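Local coordinates for protein pyridoxal kinase (Lactobacillus plantarum, PDB 3H74) that probably catalyses the ATP-dependent phosphorylation of pyridoxal to pyridoxal 5'-phosphate, with a ribokinase-like fold, at residues 6-11 against 21-26; 108-113 against 146-151; 26-29 against 33-36. One frame throughout, in Å; residues are numbered along the deposited sequence.

Contact 1: residues 6-11 against 21-26; sequences MLVAED and SSALPV
The methyl group of Ala23 points from helix 19-29 onto strand 4-13, where it meets one apolar and one polar side chain. The apolar part is its contact with Val8, whose CG1 stands 4.1 Å from Ala23 CB. That branch lies anti to the backbone N of Val8 (chi1 -177°), which carries it out to the helix. Where the backbones come nearest, Val8 CA and Ala23 CA are 7.8 Å apart, a close approach that the small alanine permits.

The polar side chain is Glu10, two residues along and on the same face of the strand. It reaches Ala23 by van der Waals contact alone: OE2 comes within 3.6 Å of Ala23 CB, and no hydrogen bond passes between the two segments. Its CG sits between the backbone N and the carbonyl carbon (chi1 61°), and the chain beyond is extended, laying the carboxylate beside the methyl.

The contact belongs to the beta-alpha-beta unit formed by strand 4-13, helix 19-29 and strand 32-42. Leu20 and Leu27 of the same helix also pack on Val8, while the strand is hydrogen-bonded to parallel neighbours 32-42 and 77-80.

Contact 2: residues 108-113 against 146-151; sequences PVLGDL and ALLTGA
The segment after strand 103-106, which leads into the small two-stranded hairpin 111-112/115-116, packs against the last turn of helix 142-149 through Pro108, Leu110, Leu147 and Leu148. The join is wholly apolar, with no hydrogen bond between the segments. Leu148 touches two residues of the other segment, one with each methyl branch. CD1 rests against the proline ring, 4.0 Å from Pro108 CB and as close to Pro108 CG, the two side chains meeting at about a right angle. CD2 turns to Leu110, whose CD1 lies 3.9 Å from it, and these leucines cross obliquely. With chi1 at -69°, CG of Leu148 lies beside the backbone N and anti to the carbonyl carbon, and chi2 then turns one methyl to each partner.

Leu110 is also met by Leu147, one residue back on the helix. Leu147 CD1 comes to 3.9 Å from Leu110 CB, and Leu110 CD1 in turn lies 4.1 Å from Leu147 CB, so the two side chains overlap along their length. Were Leu148 replaced by an alanine, a gap would be likely to open beside Pro108 and Leu110, leaving the fork of Leu110 freer to turn.

Just past these leucines the helix ends at Gly150, whose positive phi (90°) turns the chain away. Met128 of helix 122-131 touches Pro108, Leu110 and Leu148 alike, and Leu166 of helix 159-167 adds to the packing on Leu148. Glu144, earlier in helix 142-149, accepts hydrogen bonds from the backbone N of both Leu110 and Gly111.

Contact 3: residues 26-29 against 33-36; sequences VLTA and DVAA
Val34 directs its CG2 methyl from strand 32-42 at helix 19-29, where it overlaps the base of Leu27 and the hydroxyl of Thr28. The closer of the two approaches is to Leu27, whose CB lies 3.7 Å from Val34 CG2. It is thus the stem of Leu27 that touches the valine; the fork beyond CG turns to Met6 and Val8 of strand 4-13. A quarter turn round from Leu27 CB, Thr28 OG1 stands 3.9 Å from Val34 CG2, and the threonine and valine side chains meet at about a right angle. With chi1 at 178°, Val34 holds CG2 beside its backbone N and anti to its carbonyl carbon, and this is the branch that both helix residues share. The backbones come nearest at Thr28 CA and Val34 CA, 6.5 Å apart.

No direct hydrogen bond links the segments, but a water bridges them. It donates to Thr28 OG1 over 2.9 Å and accepts from Val34 N over 3.1 Å. The main partner of the threonine hydroxyl is the carbonyl O of Leu24, one turn back in its own helix; the water adds to it. With chi1 at -62° OG1 lies beside the backbone N of Thr28, where it can serve that carbonyl and the water together.

The contact joins the end of helix 19-29 to the second strand of its beta-alpha-beta unit, where the chain turns from helix into strand. Leu27 is buried whereas Thr28 is exposed, so the contact grades from an apolar inner side to a hydrated outer one. The inner side depends on the fit of methyl against methylene. At the outer side the strand's backbone N-H is met by solvent, held by a helix hydroxyl, so that water links two segments that share no direct hydrogen bond.

In the fold
From the N terminus, strand 4-13 runs into the sheet, and contact 1 closes the short connection that brings helix 19-29 back across it. The same helix goes straight on into contact 3, which closes the tighter turn to strand 32-42. The two share Val26, and their strands are parallel neighbours, hydrogen-bonded where Met6 and Val8 meet Ala35, so together they fasten one beta-alpha-beta crossover. Contact 2 comes later in series and closes a longer loop, from the end of strand 103-106 to helix 142-149. Its centre lies about 23 Å from that of contact 1, on the opposite side of the chain's centre, and it ties the approach to the two-stranded hairpin to the end of helix 142-149.

Contact 1: residues 6-11 against 21-26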
loop_
_atom_site.group_PDB
_atom_site.type_symbol
_atom_site.label_atom_id
_atom_site.label_comp_id
_atom_site.label_asym_id
_atom_site.label_seq_id
_atom_site.Cartn_x
_atom_site.Cartn_y
_atom_site.Cartn_z
HETATM N N MSE A 6 -3.319 3.077 -14.421
HETATM C CA MSE A 6 -3.166 2.285 -13.211
HETATM C C MSE A 6 -4.464 2.187 -12.441
HETATM O O MSE A 6 -5.095 3.201 -12.121
HETATM C CB MSE A 6 -2.077 2.826 -12.294
HETATM C CG MSE A 6 -1.880 1.952 -11.046
HETATM SE SE MSE A 6 -0.606 2.668 -9.810
HETATM C CE MSE A 6 1.024 2.300 -10.825
ATOM N N LEU A 7 -4.836 0.954 -12.142
ATOM C CA LEU A 7 -5.948 0.678 -11.259
ATOM C C LEU A 7 -5.465 0.838 -9.824
ATOM O O LEU A 7 -4.435 0.277 -9.443
ATOM C CB LEU A 7 -6.421 -0.761 -11.473
ATOM C CG LEU A 7 -7.439 -1.331 -10.482
ATOM C CD1 LEU A 7 -8.750 -0.530 -10.492
ATOM C CD2 LEU A 7 -7.696 -2.800 -10.772
ATOM N N VAL A 8 -6.206 1.603 -9.034
ATOM C CA VAL A 8 -5.945 1.700 -7.596
ATOM C C VAL A 8 -7.217 1.301 -6.881
ATOM O O VAL A 8 -8.231 2.005 -7.002
ATOM C CB VAL A 8 -5.509 3.122 -7.153
ATOM C CG1 VAL A 8 -5.182 3.131 -5.667
ATOM C CG2 VAL A 8 -4.321 3.584 -7.971
ATOM N N ALA A 9 -7.175 0.179 -6.161
ATOM C CA ALA A 9 -8.341 -0.305 -5.434
ATOM C C ALA A 9 -8.033 -0.283 -3.948
ATOM O O ALA A 9 -7.178 -1.041 -3.476
ATOM C CB ALA A 9 -8.722 -1.702 -5.887
ATOM N N GLU A 10 -8.706 0.617 -3.229
ATOM C CA GLU A 10 -8.577 0.731 -1.781
ATOM C C GLU A 10 -9.735 1.558 -1.267
ATOM O O GLU A 10 -10.585 1.986 -2.038
ATOM C CB GLU A 10 -7.211 1.306 -1.370
ATOM C CG GLU A 10 -6.925 2.700 -1.897
ATOM C CD GLU A 10 -5.446 3.009 -1.917
ATOM O OE1 GLU A 10 -4.629 2.096 -2.153
ATOM O OE2 GLU A 10 -5.089 4.176 -1.746
ATOM N N ASP A 11 -9.783 1.781 0.039
ATOM C CA ASP A 11 -10.910 2.511 0.608
ATOM C C ASP A 11 -10.883 3.979 0.216
ATOM O O ASP A 11 -9.812 4.550 -0.024
ATOM C CB ASP A 11 -10.902 2.384 2.126
ATOM C CG ASP A 11 -9.592 2.856 2.733
ATOM O OD1 ASP A 11 -8.576 2.181 2.549
ATOM O OD2 ASP A 11 -9.565 3.936 3.375
ATOM N N SER A 21 -8.042 9.083 -1.464
ATOM C CA SER A 21 -7.969 10.547 -1.533
ATOM C C SER A 21 -6.537 11.070 -1.667
ATOM O O SER A 21 -6.325 12.169 -2.186
ATOM C CB SER A 21 -8.636 11.192 -0.321
ATOM O OG SER A 21 -7.771 11.227 0.788
ATOM N N SER A 22 -5.559 10.309 -1.190
ATOM C CA SER A 22 -4.167 10.710 -1.368
ATOM C C SER A 22 -3.510 10.012 -2.557
ATOM O O SER A 22 -2.662 10.601 -3.224
ATOM C CB SER A 22 -3.359 10.526 -0.085
ATOM O OG SER A 22 -3.417 9.190 0.354
ATOM N N ALA A 23 -3.913 8.774 -2.850
ATOM C CA ALA A 23 -3.366 8.074 -4.007
ATOM C C ALA A 23 -3.739 8.763 -5.318
ATOM O O ALA A 23 -2.917 8.828 -6.234
ATOM C CB ALA A 23 -3.810 6.628 -4.017
ATOM N N LEU A 24 -4.964 9.274 -5.416
ATOM C CA LEU A 24 -5.405 9.933 -6.642
ATOM C C LEU A 24 -4.524 11.120 -7.031
ATOM O O LEU A 24 -4.013 11.159 -8.155
ATOM C CB LEU A 24 -6.887 10.335 -6.570
ATOM C CG LEU A 24 -7.840 9.546 -7.464
ATOM C CD1 LEU A 24 -9.274 9.866 -7.092
ATOM C CD2 LEU A 24 -7.585 9.830 -8.950
ATOM N N PRO A 25 -4.362 12.110 -6.134
ATOM C CA PRO A 25 -3.465 13.220 -6.467
ATOM C C PRO A 25 -2.030 12.779 -6.782
ATOM O O PRO A 25 -1.444 13.250 -7.758
ATOM C CB PRO A 25 -3.519 14.105 -5.208
ATOM C CG PRO A 25 -4.869 13.809 -4.619
ATOM C CD PRO A 25 -5.032 12.335 -4.841
ATOM N N VAL A 26 -1.471 11.876 -5.984
ATOM C CA VAL A 26 -0.093 11.458 -6.172
ATOM C C VAL A 26 0.117 10.788 -7.534
ATOM O O VAL A 26 1.021 11.154 -8.290
ATOM C CB VAL A 26 0.352 10.545 -5.007
ATOM C CG1 VAL A 26 1.672 9.842 -5.319
ATOM C CG2 VAL A 26 0.471 11.356 -3.718
#

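Contact 2: residues 108-113 against 146-151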
loop_
_atom_site.group_PDB
_atom_site.type_symbol
_atom_site.label_atom_id
_atom_site.label_comp_id
_atom_site.label_asym_id
_atom_site.label_seq_id
_atom_site.Cartn_x
_atom_site.Cartn_y
_atom_site.Cartn_z
ATOM N N PRO A 108 -0.532 -5.469 1.792
ATOM C CA PRO A 108 -1.347 -6.509 2.422
ATOM C C PRO A 108 -1.827 -6.069 3.802
ATOM O O PRO A 108 -1.349 -6.547 4.826
ATOM C CB PRO A 108 -0.373 -7.681 2.527
ATOM C CG PRO A 108 0.956 -7.041 2.709
ATOM C CD PRO A 108 0.909 -5.724 1.962
ATOM N N VAL A 109 -2.765 -5.129 3.808
ATOM C CA VAL A 109 -3.214 -4.496 5.037
ATOM C C VAL A 109 -3.946 -5.512 5.910
ATOM O O VAL A 109 -5.003 -6.028 5.523
ATOM C CB VAL A 109 -4.121 -3.285 4.722
ATOM C CG1 VAL A 109 -4.717 -2.701 5.996
ATOM C CG2 VAL A 109 -3.350 -2.223 3.954
ATOM N N LEU A 110 -3.379 -5.775 7.087
ATOM C CA LEU A 110 -3.912 -6.782 8.013
ATOM C C LEU A 110 -3.863 -6.353 9.468
ATOM O O LEU A 110 -4.729 -6.727 10.249
ATOM C CB LEU A 110 -3.146 -8.109 7.904
ATOM C CG LEU A 110 -3.118 -8.864 6.577
ATOM C CD1 LEU A 110 -2.077 -9.953 6.655
ATOM C CD2 LEU A 110 -4.477 -9.448 6.220
ATOM N N GLY A 111 -2.831 -5.614 9.855
ATOM C CA GLY A 111 -2.671 -5.280 11.258
ATOM C C GLY A 111 -1.434 -4.457 11.509
ATOM O O GLY A 111 -0.716 -4.092 10.579
ATOM N N ASP A 112 -1.208 -4.147 12.781
ATOM C CA ASP A 112 -0.057 -3.368 13.213
ATOM C C ASP A 112 0.125 -3.608 14.703
ATOM O O ASP A 112 -0.775 -4.137 15.370
ATOM C CB ASP A 112 -0.284 -1.874 12.936
ATOM C CG ASP A 112 1.003 -1.051 12.957
ATOM O OD1 ASP A 112 2.117 -1.624 12.962
ATOM O OD2 ASP A 112 0.892 0.199 12.966
ATOM N N LEU A 113 1.301 -3.244 15.208
ATOM C CA LEU A 113 1.628 -3.379 16.634
ATOM C C LEU A 113 1.374 -4.798 17.152
ATOM O O LEU A 113 0.965 -5.000 18.302
ATOM C CB LEU A 113 0.874 -2.330 17.467
ATOM C CG LEU A 113 1.126 -0.859 17.114
ATOM C CD1 LEU A 113 0.117 0.039 17.812
ATOM C CD2 LEU A 113 2.549 -0.432 17.453
ATOM N N ALA A 146 4.731 -11.328 9.600
ATOM C CA ALA A 146 4.548 -12.479 10.484
ATOM C C ALA A 146 3.205 -13.169 10.252
ATOM O O ALA A 146 3.134 -14.403 10.186
ATOM C CB ALA A 146 4.698 -12.064 11.938
ATOM N N LEU A 147 2.130 -12.392 10.126
ATOM C CA LEU A 147 0.819 -12.975 9.846
ATOM C C LEU A 147 0.838 -13.789 8.553
ATOM O O LEU A 147 0.305 -14.899 8.497
ATOM C CB LEU A 147 -0.266 -11.903 9.785
ATOM C CG LEU A 147 -0.686 -11.331 11.134
ATOM C CD1 LEU A 147 -1.403 -10.014 10.886
ATOM C CD2 LEU A 147 -1.566 -12.292 11.937
ATOM N N LEU A 148 1.472 -13.253 7.516
ATOM C CA LEU A 148 1.482 -13.917 6.212
ATOM C C LEU A 148 2.294 -15.210 6.209
ATOM O O LEU A 148 1.911 -16.177 5.546
ATOM C CB LEU A 148 1.976 -12.978 5.111
ATOM C CG LEU A 148 1.035 -11.822 4.767
ATOM C CD1 LEU A 148 1.762 -10.827 3.876
ATOM C CD2 LEU A 148 -0.231 -12.315 4.097
ATOM N N THR A 149 3.397 -15.237 6.947
ATOM C CA THR A 149 4.212 -16.460 7.038
ATOM C C THR A 149 3.735 -17.438 8.119
ATOM O O THR A 149 4.139 -18.607 8.110
ATOM C CB THR A 149 5.693 -16.158 7.302
ATOM O OG1 THR A 149 5.822 -15.501 8.563
ATOM C CG2 THR A 149 6.295 -15.302 6.195
ATOM N N GLY A 150 2.903 -16.974 9.048
ATOM C CA GLY A 150 2.452 -17.800 10.178
ATOM C C GLY A 150 3.322 -17.726 11.427
ATOM O O GLY A 150 2.988 -18.316 12.468
ATOM N N ALA A 151 4.436 -17.010 11.344
ATOM C CA ALA A 151 5.334 -16.873 12.487
ATOM C C ALA A 151 4.689 -16.013 13.577
ATOM O O ALA A 151 3.995 -15.042 13.265
ATOM C CB ALA A 151 6.659 -16.279 12.044
#

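Contact 3: residues 26-29 against 33-36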
loop_
_atom_site.group_PDB
_atom_site.type_symbol
_atom_site.label_atom_id
_atom_site.label_comp_id
_atom_site.label_asym_id
_atom_site.label_seq_id
_atom_site.Cartn_x
_atom_site.Cartn_y
_atom_site.Cartn_z
ATOM N N VAL A 26 -1.471 11.876 -5.984
ATOM C CA VAL A 26 -0.093 11.458 -6.172
ATOM C C VAL A 26 0.117 10.788 -7.534
ATOM O O VAL A 26 1.021 11.154 -8.290
ATOM C CB VAL A 26 0.352 10.545 -5.007
ATOM C CG1 VAL A 26 1.672 9.842 -5.319
ATOM C CG2 VAL A 26 0.471 11.356 -3.718
ATOM N N LEU A 27 -0.725 9.816 -7.861
ATOM C CA LEU A 27 -0.539 9.066 -9.092
ATOM C C LEU A 27 -0.930 9.876 -10.326
ATOM O O LEU A 27 -0.319 9.738 -11.380
ATOM C CB LEU A 27 -1.249 7.715 -9.008
ATOM C CG LEU A 27 -0.529 6.751 -8.048
ATOM C CD1 LEU A 27 -1.469 5.646 -7.591
ATOM C CD2 LEU A 27 0.741 6.174 -8.667
ATOM N N THR A 28 -1.916 10.748 -10.190
ATOM C CA THR A 28 -2.228 11.688 -11.266
ATOM C C THR A 28 -1.012 12.577 -11.544
ATOM O O THR A 28 -0.622 12.756 -12.702
ATOM C CB THR A 28 -3.466 12.528 -10.921
ATOM O OG1 THR A 28 -4.588 11.656 -10.766
ATOM C CG2 THR A 28 -3.785 13.535 -12.023
ATOM N N ALA A 29 -0.385 13.103 -10.494
ATOM C CA ALA A 29 0.794 13.949 -10.678
ATOM C C ALA A 29 1.924 13.181 -11.346
ATOM O O ALA A 29 2.716 13.755 -12.091
ATOM C CB ALA A 29 1.247 14.528 -9.348
ATOM N N ASP A 33 -3.241 7.706 -15.796
ATOM C CA ASP A 33 -4.704 7.668 -15.889
ATOM C C ASP A 33 -5.146 6.724 -14.783
ATOM O O ASP A 33 -5.008 5.511 -14.915
ATOM C CB ASP A 33 -5.130 7.153 -17.284
ATOM C CG ASP A 33 -6.574 6.587 -17.338
ATOM O OD1 ASP A 33 -7.504 7.218 -16.796
ATOM O OD2 ASP A 33 -6.783 5.518 -17.969
ATOM N N VAL A 34 -5.649 7.280 -13.685
ATOM C CA VAL A 34 -5.963 6.474 -12.513
ATOM C C VAL A 34 -7.401 5.950 -12.598
ATOM O O VAL A 34 -8.345 6.732 -12.779
ATOM C CB VAL A 34 -5.772 7.284 -11.209
ATOM C CG1 VAL A 34 -6.157 6.456 -9.994
ATOM C CG2 VAL A 34 -4.342 7.764 -11.084
ATOM N N ALA A 35 -7.568 4.638 -12.496
ATOM C CA ALA A 35 -8.886 4.052 -12.291
ATOM C C ALA A 35 -9.018 3.935 -10.771
ATOM O O ALA A 35 -8.379 3.086 -10.145
ATOM C CB ALA A 35 -8.997 2.698 -12.977
ATOM N N ALA A 36 -9.809 4.831 -10.190
ATOM C CA ALA A 36 -9.884 4.979 -8.736
ATOM C C ALA A 36 -11.081 4.199 -8.208
ATOM O O ALA A 36 -12.215 4.677 -8.267
ATOM C CB ALA A 36 -9.988 6.461 -8.364
HETATM O O HOH W 1 -5.776 10.289 -13.053
#